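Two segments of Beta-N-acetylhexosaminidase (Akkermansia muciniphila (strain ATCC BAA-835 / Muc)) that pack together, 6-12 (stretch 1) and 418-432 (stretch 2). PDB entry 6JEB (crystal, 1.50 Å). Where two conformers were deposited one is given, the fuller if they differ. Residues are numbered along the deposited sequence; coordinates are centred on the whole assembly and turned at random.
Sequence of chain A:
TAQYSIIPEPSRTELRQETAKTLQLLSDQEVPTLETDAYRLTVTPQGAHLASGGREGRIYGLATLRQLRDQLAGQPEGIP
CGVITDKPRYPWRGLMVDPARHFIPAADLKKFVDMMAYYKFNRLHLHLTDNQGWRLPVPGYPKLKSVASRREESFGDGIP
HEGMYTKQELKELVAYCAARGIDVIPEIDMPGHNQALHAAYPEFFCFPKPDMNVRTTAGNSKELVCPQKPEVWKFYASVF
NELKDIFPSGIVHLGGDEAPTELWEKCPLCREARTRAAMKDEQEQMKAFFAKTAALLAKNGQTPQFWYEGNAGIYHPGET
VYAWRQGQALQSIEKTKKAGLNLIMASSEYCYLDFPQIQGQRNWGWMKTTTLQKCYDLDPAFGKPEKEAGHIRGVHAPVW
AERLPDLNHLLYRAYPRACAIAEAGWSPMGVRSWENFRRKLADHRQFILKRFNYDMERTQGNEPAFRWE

Stretch 1 (6-12) IIPEPSR
Stretch 2 (418-432) ACAIAEAGWSPMGVR

Stretch 1 is an irregular segment from near the N-terminus. It lies against the last turns of a helix in stretch 2 and the loop that follows. The helix begins earlier in the chain and continues from Ala418 to Trp426, and Ser427 is the first residue to leave helical phi/psi, at -87/135. A short 3-10 segment covers Met429 to Val431. Pro8 CA lies 4.3 Å from Glu423 CA, and Glu9 CA lies 5.7 Å from Ser427 CA, so both chains advance in the same general sense here. The contact buries 521 Å² in all.

Glu9 and Pro8 have the most surface covered. Glu9 (phi/psi -57/128) is held through its backbone. Its N donates to Glu423 OE1 at 2.9 Å, with an N-H...O angle of 146°. Its O accepts from Ser427 OG at 2.7 Å. Glu423 reaches its partner with chi1 t and chi2 147°; Ser427 has chi1 m. The Glu9 side chain (chi1 t, chi2 p, chi3 20°) starts toward stretch 2, but its end leads away. Its CG passes 3.7 Å from Val431 CG2, an aliphatic contact.

Pro8 (phi/psi -73/153) follows a cis peptide bond and has a C-gamma endo pucker. Its CA-to-CB bond points toward stretch 2. Pro8 CG sits 3.4 Å from Trp426 CG, an apolar contact with an oblique approach to the indole. Trp426 has chi1 180° and chi2 -76°. Glu9 O lies at the edge of that ring, 3.7 Å from Trp426 CD1.

Val431 (chi1 m) extends the contact along stretch 1: its CG2 is 3.6 Å from Pro10 O, and its CG1 is 3.4 Å from Ser11 O. Ser11 (chi1 p) sets its CB 3.7 Å from Pro428 CG. Towards the start of the contact, Ile7 (chi1 m, chi2 t) places CG2 4.3 Å from Cys419 CB, a looser apolar contact.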

# COMPACT_ATOMS: atom_id res chain seq x y z
N ILE A 6 -14.62 -1.33 17.90
CA ILE A 6 -13.47 -1.97 17.27
C ILE A 6 -13.54 -1.70 15.78
O ILE A 6 -14.56 -1.97 15.13
CB ILE A 6 -13.49 -3.49 17.54
CG1 ILE A 6 -13.44 -3.79 19.04
CG2 ILE A 6 -12.34 -4.17 16.78
CD1 ILE A 6 -14.02 -5.15 19.38
N ILE A 7 -12.45 -1.16 15.23
CA ILE A 7 -12.28 -1.01 13.79
C ILE A 7 -11.05 -1.82 13.40
O ILE A 7 -9.96 -1.59 13.94
CB ILE A 7 -12.10 0.46 13.35
CG1 ILE A 7 -13.31 1.29 13.77
CG2 ILE A 7 -11.88 0.53 11.83
CD1 ILE A 7 -13.09 2.80 13.65
N PRO A 8 -11.16 -2.76 12.46
CA PRO A 8 -12.37 -3.11 11.70
C PRO A 8 -13.42 -3.86 12.51
O PRO A 8 -13.10 -4.56 13.47
CB PRO A 8 -11.85 -3.99 10.56
CG PRO A 8 -10.48 -4.41 10.97
CD PRO A 8 -9.96 -3.48 11.98
N GLU A 9 -14.67 -3.71 12.10
CA GLU A 9 -15.77 -4.40 12.78
C GLU A 9 -15.51 -5.91 12.76
O GLU A 9 -15.26 -6.47 11.69
CB GLU A 9 -17.09 -4.11 12.08
CG GLU A 9 -18.32 -4.69 12.79
CD GLU A 9 -18.55 -4.07 14.17
OE1 GLU A 9 -18.03 -2.96 14.44
OE2 GLU A 9 -19.25 -4.70 14.99
N PRO A 10 -15.57 -6.59 13.91
CA PRO A 10 -15.38 -8.04 13.91
C PRO A 10 -16.48 -8.76 13.15
O PRO A 10 -17.62 -8.29 13.04
CB PRO A 10 -15.42 -8.40 15.40
CG PRO A 10 -14.98 -7.13 16.10
CD PRO A 10 -15.59 -6.03 15.27
N SER A 11 -16.14 -9.95 12.65
CA SER A 11 -17.11 -10.72 11.88
C SER A 11 -18.29 -11.17 12.74
O SER A 11 -19.40 -11.31 12.22
CB SER A 11 -16.44 -11.89 11.17
OG SER A 11 -15.68 -12.67 12.07
N ARG A 12 -18.08 -11.42 14.04
CA ARG A 12 -19.17 -11.75 14.95
C ARG A 12 -18.87 -11.17 16.33
O ARG A 12 -17.79 -11.40 16.88
CB ARG A 12 -19.40 -13.27 15.07
CG ARG A 12 -20.53 -13.65 16.06
CD ARG A 12 -20.66 -15.18 16.28
NE ARG A 12 -21.43 -15.50 17.49
CZ ARG A 12 -22.68 -15.96 17.53
NH1 ARG A 12 -23.35 -16.20 16.41
NH2 ARG A 12 -23.25 -16.19 18.71
N ALA A 418 -7.91 5.65 6.03
CA ALA A 418 -7.31 4.33 6.18
C ALA A 418 -8.11 3.43 7.12
O ALA A 418 -8.11 2.21 6.95
CB ALA A 418 -5.85 4.43 6.66
N CYS A 419 -8.81 4.02 8.10
CA CYS A 419 -9.69 3.24 8.97
C CYS A 419 -10.83 2.61 8.17
O CYS A 419 -11.22 1.46 8.42
CB CYS A 419 -10.27 4.12 10.07
SG CYS A 419 -9.05 5.04 11.03
N ALA A 420 -11.38 3.37 7.22
CA ALA A 420 -12.45 2.85 6.38
C ALA A 420 -11.93 1.77 5.44
O ALA A 420 -12.58 0.74 5.25
CB ALA A 420 -13.10 3.99 5.59
N ILE A 421 -10.75 1.99 4.86
CA ILE A 421 -10.12 0.97 4.03
C ILE A 421 -9.89 -0.30 4.85
O ILE A 421 -10.11 -1.42 4.35
CB ILE A 421 -8.80 1.49 3.42
CG1 ILE A 421 -9.07 2.69 2.49
CG2 ILE A 421 -8.05 0.38 2.69
CD1 ILE A 421 -9.86 2.33 1.24
N ALA A 422 -9.42 -0.16 6.09
CA ALA A 422 -9.19 -1.32 6.95
C ALA A 422 -10.47 -2.14 7.12
O ALA A 422 -10.44 -3.37 7.06
CB ALA A 422 -8.65 -0.88 8.31
N GLU A 423 -11.59 -1.45 7.34
CA GLU A 423 -12.86 -2.15 7.52
C GLU A 423 -13.35 -2.76 6.21
O GLU A 423 -13.92 -3.85 6.20
CB GLU A 423 -13.89 -1.21 8.16
CG GLU A 423 -15.24 -1.86 8.43
CD GLU A 423 -15.95 -1.33 9.66
OE1 GLU A 423 -15.31 -1.23 10.73
OE2 GLU A 423 -17.15 -1.00 9.57
N ALA A 424 -13.10 -2.08 5.08
CA ALA A 424 -13.46 -2.66 3.78
C ALA A 424 -12.68 -3.94 3.49
O ALA A 424 -13.21 -4.87 2.88
CB ALA A 424 -13.24 -1.63 2.67
N GLY A 425 -11.41 -3.99 3.90
CA GLY A 425 -10.61 -5.18 3.65
C GLY A 425 -10.91 -6.32 4.60
O GLY A 425 -10.78 -7.49 4.22
N TRP A 426 -11.29 -6.01 5.84
CA TRP A 426 -11.44 -6.99 6.91
C TRP A 426 -12.88 -7.45 7.11
O TRP A 426 -13.14 -8.65 7.27
CB TRP A 426 -10.93 -6.40 8.23
CG TRP A 426 -11.06 -7.35 9.38
CD1 TRP A 426 -12.21 -7.67 10.06
CD2 TRP A 426 -10.02 -8.15 9.95
NE1 TRP A 426 -11.95 -8.62 11.01
CE2 TRP A 426 -10.61 -8.93 10.97
CE3 TRP A 426 -8.65 -8.28 9.71
CZ2 TRP A 426 -9.88 -9.84 11.74
CZ3 TRP A 426 -7.92 -9.17 10.48
CH2 TRP A 426 -8.53 -9.94 11.48
N SER A 427 -13.83 -6.52 7.17
CA SER A 427 -15.13 -6.86 7.73
C SER A 427 -16.06 -7.45 6.68
O SER A 427 -16.18 -6.89 5.58
CB SER A 427 -15.79 -5.63 8.34
OG SER A 427 -14.97 -5.09 9.36
N PRO A 428 -16.76 -8.54 6.99
CA PRO A 428 -17.82 -9.02 6.10
C PRO A 428 -18.87 -7.94 5.86
O PRO A 428 -19.16 -7.12 6.74
CB PRO A 428 -18.43 -10.19 6.89
CG PRO A 428 -17.35 -10.63 7.82
CD PRO A 428 -16.55 -9.41 8.16
N MET A 429 -19.44 -7.94 4.66
CA MET A 429 -20.45 -6.93 4.33
C MET A 429 -21.60 -6.95 5.33
O MET A 429 -22.19 -5.90 5.62
CB MET A 429 -20.96 -7.13 2.90
CG MET A 429 -19.90 -6.85 1.82
SD MET A 429 -19.24 -5.16 1.83
CE MET A 429 -20.70 -4.24 1.34
N GLY A 430 -21.93 -8.13 5.88
CA GLY A 430 -23.05 -8.27 6.79
C GLY A 430 -22.89 -7.57 8.12
O GLY A 430 -23.88 -7.44 8.85
N VAL A 431 -21.67 -7.14 8.47
CA VAL A 431 -21.45 -6.37 9.70
C VAL A 431 -21.08 -4.93 9.42
O VAL A 431 -20.78 -4.18 10.36
CB VAL A 431 -20.41 -7.03 10.63
CG1 VAL A 431 -20.83 -8.46 10.99
CG2 VAL A 431 -19.00 -6.99 10.01
N ARG A 432 -21.09 -4.51 8.16
CA ARG A 432 -20.66 -3.17 7.79
C ARG A 432 -21.86 -2.23 7.67
O ARG A 432 -22.90 -2.61 7.13
CB ARG A 432 -19.88 -3.20 6.48
CG ARG A 432 -18.50 -3.82 6.64
CD ARG A 432 -17.69 -3.72 5.36
NE ARG A 432 -17.49 -2.32 4.96
CZ ARG A 432 -17.09 -1.94 3.75
NH1 ARG A 432 -16.83 -2.85 2.82
NH2 ARG A 432 -16.95 -0.64 3.49